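PDB 1PXZ: pectate lyase 1, which cleaves de-esterified pectin by calcium-dependent elimination, though with low activity, and is the major allergen of mountain cedar pollen. Local coordinates for residues Lys81-Arg95 and Pro106-Ser120. Sequence-based numbering, arbitrary orientation.
Sequences KMPLYVAGHKTIDGR and PCLFMRKVSHVILHS
Phe109 lays its ring beneath Pro83, whose CB stands over one face, 3.8 Å from the ring centroid. Two residues beyond Pro83, the Tyr85 ring takes the CB of Phe109 over one face, 3.9 Å from its centroid, while the two rings meet obliquely, their planes 42° apart. The Phe109 side chain lies about 7 Å from that of Asp149, probably a calcium ligand as in related lyases. The other face of this short ladder turns Leu84 and Leu108 inward, side by side, with CD2 of Leu84 3.6 Å from CD2 of Leu108. Backbone bonds join Leu84 N to Cys107 O and Val86 N to Phe109 O. Beyond them a water bridges Val86 O and Arg111 N. Residues 81-95 and 106-120 belong to successive coils of the right-handed parallel beta-helix of polysaccharide lyase family 1, and after linking turns of unequal length, which shift the register by two residues, a second parallel ladder pairs 90-93 with 114-119. At these turns His89 and His115 lie alongside each other, planes 24° apart but slid so that His115 CB, rather than its ring, covers the His89 face. Inside the coil Ile92 CD1 meets Leu118 CD2 at 3.8 Å. Asp93, its CG anti to the backbone N (chi1 171°), is met by Arg95, past the strand end, which grips it side-on: NE binds OD1 at 2.9 Å and NH2 binds OD2. Arg95 N approaches OD1 from the opposite face, closing an Asx turn, and Arg18 adds a salt bridge to OD2. Against this pair His119 presents its ring edge, while its ND1 is hydrogen-bonded to Asp164 on the next coil.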
loop_
_atom_site.group_PDB
_atom_site.type_symbol
_atom_site.label_atom_id
_atom_site.label_comp_id
_atom_site.label_asym_id
_atom_site.label_seq_id
_atom_site.Cartn_x
_atom_site.Cartn_y
_atom_site.Cartn_z
ATOM N N LYS A 81 0.921 -16.998 -13.570
ATOM C CA LYS A 81 0.546 -18.386 -13.349
ATOM C C LYS A 81 0.780 -18.822 -11.903
ATOM O O LYS A 81 0.200 -19.812 -11.470
ATOM C CB LYS A 81 1.336 -19.336 -14.242
ATOM C CG LYS A 81 1.072 -19.216 -15.739
ATOM C CD LYS A 81 1.722 -20.397 -16.438
ATOM C CE LYS A 81 1.377 -20.467 -17.913
ATOM N NZ LYS A 81 1.645 -19.197 -18.631
ATOM N N MET A 82 1.645 -18.088 -11.208
ATOM C CA MET A 82 1.941 -18.329 -9.806
ATOM C C MET A 82 2.200 -16.991 -9.107
ATOM O O MET A 82 2.396 -15.999 -9.815
ATOM C CB MET A 82 3.161 -19.240 -9.658
ATOM C CG MET A 82 2.906 -20.674 -10.130
ATOM S SD MET A 82 1.771 -21.589 -9.075
ATOM C CE MET A 82 2.799 -21.856 -7.628
ATOM N N PRO A 83 2.212 -16.937 -7.791
ATOM C CA PRO A 83 2.564 -15.671 -7.119
ATOM C C PRO A 83 3.881 -15.109 -7.645
ATOM O O PRO A 83 4.834 -15.846 -7.889
ATOM C CB PRO A 83 2.735 -16.120 -5.664
ATOM C CG PRO A 83 1.776 -17.267 -5.531
ATOM C CD PRO A 83 1.918 -18.021 -6.840
ATOM N N LEU A 84 3.952 -13.813 -7.899
ATOM C CA LEU A 84 5.196 -13.220 -8.367
ATOM C C LEU A 84 5.942 -12.658 -7.166
ATOM O O LEU A 84 5.456 -11.675 -6.600
ATOM C CB LEU A 84 4.910 -12.106 -9.357
ATOM C CG LEU A 84 6.095 -11.221 -9.743
ATOM C CD1 LEU A 84 7.278 -12.057 -10.205
ATOM C CD2 LEU A 84 5.673 -10.231 -10.821
ATOM N N TYR A 85 7.059 -13.283 -6.825
ATOM C CA TYR A 85 7.926 -12.737 -5.790
ATOM C C TYR A 85 8.866 -11.708 -6.405
ATOM O O TYR A 85 9.566 -12.006 -7.377
ATOM C CB TYR A 85 8.703 -13.875 -5.131
ATOM C CG TYR A 85 7.783 -14.611 -4.190
ATOM C CD1 TYR A 85 7.640 -14.158 -2.886
ATOM C CD2 TYR A 85 7.085 -15.724 -4.631
ATOM C CE1 TYR A 85 6.802 -14.813 -2.007
ATOM C CE2 TYR A 85 6.245 -16.379 -3.747
ATOM C CZ TYR A 85 6.112 -15.922 -2.455
ATOM O OH TYR A 85 5.274 -16.580 -1.579
ATOM N N VAL A 86 8.847 -10.510 -5.846
ATOM C CA VAL A 86 9.612 -9.379 -6.344
ATOM C C VAL A 86 10.867 -9.210 -5.483
ATOM O O VAL A 86 10.776 -9.006 -4.261
ATOM C CB VAL A 86 8.817 -8.063 -6.349
ATOM C CG1 VAL A 86 9.711 -6.916 -6.840
ATOM C CG2 VAL A 86 7.564 -8.113 -7.220
ATOM N N ALA A 87 12.051 -9.289 -6.061
ATOM C CA ALA A 87 13.298 -9.179 -5.307
ATOM C C ALA A 87 13.520 -7.783 -4.756
ATOM O O ALA A 87 12.849 -6.798 -5.082
ATOM C CB ALA A 87 14.438 -9.615 -6.240
ATOM N N GLY A 88 14.516 -7.589 -3.891
ATOM C CA GLY A 88 14.744 -6.222 -3.398
ATOM C C GLY A 88 15.430 -5.352 -4.441
ATOM O O GLY A 88 15.900 -5.888 -5.455
ATOM N N HIS A 89 15.484 -4.048 -4.202
ATOM C CA HIS A 89 16.079 -3.074 -5.113
ATOM C C HIS A 89 15.429 -3.156 -6.481
ATOM O O HIS A 89 16.044 -3.315 -7.531
ATOM C CB HIS A 89 17.603 -3.291 -5.203
ATOM C CG HIS A 89 18.198 -2.901 -3.867
ATOM N ND1 HIS A 89 18.442 -3.786 -2.860
ATOM C CD2 HIS A 89 18.537 -1.674 -3.408
ATOM C CE1 HIS A 89 18.941 -3.134 -1.817
ATOM N NE2 HIS A 89 19.006 -1.860 -2.131
ATOM N N LYS A 90 14.094 -3.074 -6.461
ATOM C CA LYS A 90 13.354 -3.109 -7.714
ATOM C C LYS A 90 12.342 -1.960 -7.716
ATOM O O LYS A 90 11.812 -1.698 -6.637
ATOM C CB LYS A 90 12.563 -4.404 -7.898
ATOM C CG LYS A 90 13.380 -5.681 -8.036
ATOM C CD LYS A 90 14.234 -5.649 -9.291
ATOM C CE LYS A 90 15.149 -6.870 -9.351
ATOM N NZ LYS A 90 16.246 -6.705 -8.335
ATOM N N THR A 91 12.092 -1.355 -8.862
ATOM C CA THR A 91 10.931 -0.501 -9.093
ATOM C C THR A 91 10.102 -1.175 -10.181
ATOM O O THR A 91 10.690 -1.602 -11.179
ATOM C CB THR A 91 11.310 0.915 -9.538
ATOM O OG1 THR A 91 12.030 1.508 -8.442
ATOM C CG2 THR A 91 10.074 1.752 -9.831
ATOM N N ILE A 92 8.805 -1.293 -9.951
ATOM C CA ILE A 92 7.937 -1.650 -11.108
ATOM C C ILE A 92 7.156 -0.382 -11.395
ATOM O O ILE A 92 6.387 0.060 -10.544
ATOM C CB ILE A 92 7.100 -2.883 -10.799
ATOM C CG1 ILE A 92 7.987 -4.035 -10.276
ATOM C CG2 ILE A 92 6.252 -3.292 -11.995
ATOM C CD1 ILE A 92 7.204 -5.320 -10.021
ATOM N N ASP A 93 7.395 0.220 -12.548
ATOM C CA ASP A 93 6.912 1.559 -12.877
ATOM C C ASP A 93 5.961 1.495 -14.065
ATOM O O ASP A 93 6.416 1.315 -15.203
ATOM C CB ASP A 93 8.141 2.448 -13.124
ATOM C CG ASP A 93 7.903 3.823 -13.692
ATOM O OD1 ASP A 93 6.760 4.325 -13.774
ATOM O OD2 ASP A 93 8.876 4.500 -14.116
ATOM N N GLY A 94 4.654 1.652 -13.850
ATOM C CA GLY A 94 3.663 1.626 -14.916
ATOM C C GLY A 94 3.401 2.907 -15.668
ATOM O O GLY A 94 2.477 3.012 -16.483
ATOM N N ARG A 95 4.170 3.974 -15.423
ATOM C CA ARG A 95 3.947 5.220 -16.134
ATOM C C ARG A 95 4.225 5.009 -17.623
ATOM O O ARG A 95 5.251 4.404 -17.926
ATOM C CB ARG A 95 4.836 6.369 -15.626
ATOM C CG ARG A 95 4.359 6.826 -14.218
ATOM C CD ARG A 95 5.386 7.810 -13.654
ATOM N NE ARG A 95 6.703 7.186 -13.490
ATOM C CZ ARG A 95 7.777 7.811 -13.015
ATOM N NH1 ARG A 95 7.686 9.093 -12.654
ATOM N NH2 ARG A 95 8.938 7.173 -12.903
ATOM N N PRO A 106 -2.820 -14.975 -9.524
ATOM C CA PRO A 106 -2.203 -14.405 -8.329
ATOM C C PRO A 106 -1.439 -13.127 -8.692
ATOM O O PRO A 106 -1.211 -12.857 -9.861
ATOM C CB PRO A 106 -1.228 -15.474 -7.838
ATOM C CG PRO A 106 -1.044 -16.407 -8.978
ATOM C CD PRO A 106 -2.201 -16.256 -9.919
ATOM N N CYS A 107 -1.066 -12.349 -7.666
ATOM C CA CYS A 107 -0.471 -11.039 -7.924
ATOM C C CYS A 107 0.887 -10.897 -7.268
ATOM O O CYS A 107 1.713 -11.818 -7.419
ATOM C CB CYS A 107 -1.499 -9.960 -7.510
ATOM S SG CYS A 107 -2.923 -10.014 -8.659
ATOM N N LEU A 108 1.154 -9.809 -6.560
ATOM C CA LEU A 108 2.514 -9.444 -6.178
ATOM C C LEU A 108 2.837 -9.730 -4.715
ATOM O O LEU A 108 2.036 -9.447 -3.815
ATOM C CB LEU A 108 2.774 -7.945 -6.396
ATOM C CG LEU A 108 2.527 -7.438 -7.830
ATOM C CD1 LEU A 108 2.772 -5.941 -7.903
ATOM C CD2 LEU A 108 3.382 -8.219 -8.816
ATOM N N PHE A 109 4.029 -10.293 -4.541
ATOM C CA PHE A 109 4.488 -10.773 -3.252
ATOM C C PHE A 109 5.906 -10.284 -2.987
ATOM O O PHE A 109 6.757 -10.275 -3.863
ATOM C CB PHE A 109 4.461 -12.312 -3.178
ATOM C CG PHE A 109 3.058 -12.904 -3.165
ATOM C CD1 PHE A 109 2.280 -12.943 -4.314
ATOM C CD2 PHE A 109 2.529 -13.416 -1.994
ATOM C CE1 PHE A 109 0.993 -13.454 -4.336
ATOM C CE2 PHE A 109 1.243 -13.930 -1.992
ATOM C CZ PHE A 109 0.491 -13.957 -3.146
ATOM N N MET A 110 6.146 -9.875 -1.748
ATOM C CA MET A 110 7.501 -9.510 -1.334
ATOM C C MET A 110 7.791 -10.192 -0.001
ATOM O O MET A 110 6.980 -10.076 0.935
ATOM C CB MET A 110 7.642 -7.994 -1.218
ATOM C CG MET A 110 7.676 -7.278 -2.574
ATOM S SD MET A 110 7.003 -5.616 -2.390
ATOM C CE MET A 110 5.242 -6.018 -2.316
ATOM N N ARG A 111 8.911 -10.908 0.078
ATOM C CA ARG A 111 9.177 -11.615 1.340
ATOM C C ARG A 111 10.654 -11.496 1.693
ATOM O O ARG A 111 11.535 -11.865 0.920
ATOM C CB ARG A 111 8.753 -13.077 1.257
ATOM C CG ARG A 111 9.026 -13.858 2.533
ATOM C CD ARG A 111 9.486 -15.270 2.192
ATOM N NE ARG A 111 8.487 -15.997 1.426
ATOM C CZ ARG A 111 8.717 -17.016 0.608
ATOM N NH1 ARG A 111 9.955 -17.461 0.435
ATOM N NH2 ARG A 111 7.706 -17.592 -0.033
ATOM N N LYS A 112 10.947 -10.949 2.867
ATOM C CA LYS A 112 12.347 -10.798 3.264
ATOM C C LYS A 112 13.197 -10.052 2.246
ATOM O O LYS A 112 14.288 -10.503 1.878
ATOM C CB LYS A 112 12.964 -12.177 3.534
ATOM C CG LYS A 112 12.310 -12.915 4.691
ATOM C CD LYS A 112 13.084 -14.191 5.003
ATOM C CE LYS A 112 12.822 -14.661 6.425
ATOM N NZ LYS A 112 11.772 -13.844 7.097
ATOM N N VAL A 113 12.701 -8.911 1.793
ATOM C CA VAL A 113 13.415 -8.048 0.857
ATOM C C VAL A 113 13.254 -6.600 1.306
ATOM O O VAL A 113 12.369 -6.319 2.125
ATOM C CB VAL A 113 12.899 -8.212 -0.586
ATOM C CG1 VAL A 113 13.183 -9.611 -1.120
ATOM C CG2 VAL A 113 11.408 -7.911 -0.666
ATOM N N SER A 114 14.061 -5.700 0.780
ATOM C CA SER A 114 13.963 -4.267 1.004
ATOM C C SER A 114 14.078 -3.456 -0.276
ATOM O O SER A 114 14.585 -3.999 -1.265
ATOM C CB SER A 114 15.123 -3.770 1.896
ATOM O OG SER A 114 15.110 -4.560 3.069
ATOM N N HIS A 115 13.645 -2.204 -0.174
ATOM C CA HIS A 115 13.814 -1.255 -1.274
ATOM C C HIS A 115 13.072 -1.683 -2.539
ATOM O O HIS A 115 13.673 -1.937 -3.587
ATOM C CB HIS A 115 15.310 -1.002 -1.581
ATOM C CG HIS A 115 15.979 -0.350 -0.398
ATOM N ND1 HIS A 115 15.823 0.983 -0.095
ATOM C CD2 HIS A 115 16.774 -0.865 0.568
ATOM C CE1 HIS A 115 16.508 1.273 1.002
ATOM N NE2 HIS A 115 17.094 0.165 1.423
ATOM N N VAL A 116 11.746 -1.717 -2.399
ATOM C CA VAL A 116 10.832 -2.009 -3.504
ATOM C C VAL A 116 9.824 -0.863 -3.654
ATOM O O VAL A 116 9.155 -0.521 -2.667
ATOM C CB VAL A 116 10.065 -3.320 -3.311
ATOM C CG1 VAL A 116 9.020 -3.486 -4.422
ATOM C CG2 VAL A 116 10.993 -4.524 -3.263
ATOM N N ILE A 117 9.743 -0.309 -4.863
ATOM C CA ILE A 117 8.768 0.689 -5.255
ATOM C C ILE A 117 7.780 0.075 -6.254
ATOM O O ILE A 117 8.186 -0.455 -7.286
ATOM C CB ILE A 117 9.407 1.936 -5.888
ATOM C CG1 ILE A 117 10.356 2.681 -4.922
ATOM C CG2 ILE A 117 8.362 2.887 -6.436
ATOM C CD1 ILE A 117 11.143 3.774 -5.631
ATOM N N LEU A 118 6.489 0.156 -5.934
ATOM C CA LEU A 118 5.471 -0.313 -6.881
ATOM C C LEU A 118 4.658 0.917 -7.255
ATOM O O LEU A 118 4.040 1.487 -6.365
ATOM C CB LEU A 118 4.580 -1.387 -6.300
ATOM C CG LEU A 118 5.279 -2.653 -5.797
ATOM C CD1 LEU A 118 4.296 -3.540 -5.060
ATOM C CD2 LEU A 118 5.932 -3.407 -6.961
ATOM N N HIS A 119 4.680 1.302 -8.522
ATOM C CA HIS A 119 4.091 2.573 -8.879
ATOM C C HIS A 119 3.330 2.526 -10.205
ATOM O O HIS A 119 3.843 1.985 -11.184
ATOM C CB HIS A 119 5.229 3.577 -8.973
ATOM C CG HIS A 119 4.927 4.914 -9.551
ATOM N ND1 HIS A 119 4.442 5.958 -8.786
ATOM C CD2 HIS A 119 5.077 5.401 -10.807
ATOM C CE1 HIS A 119 4.284 7.031 -9.568
ATOM N NE2 HIS A 119 4.658 6.713 -10.799
ATOM N N SER A 120 2.160 3.119 -10.185
ATOM C CA SER A 120 1.291 3.357 -11.337
ATOM C C SER A 120 0.885 2.086 -12.073
ATOM O O SER A 120 0.846 2.023 -13.313
ATOM C CB SER A 120 1.972 4.374 -12.261
ATOM O OG SER A 120 1.038 4.927 -13.169
HETATM O O HOH W 1 10.269 -11.306 -2.456
HETATM O O HOH W 2 0.122 4.540 -16.060
#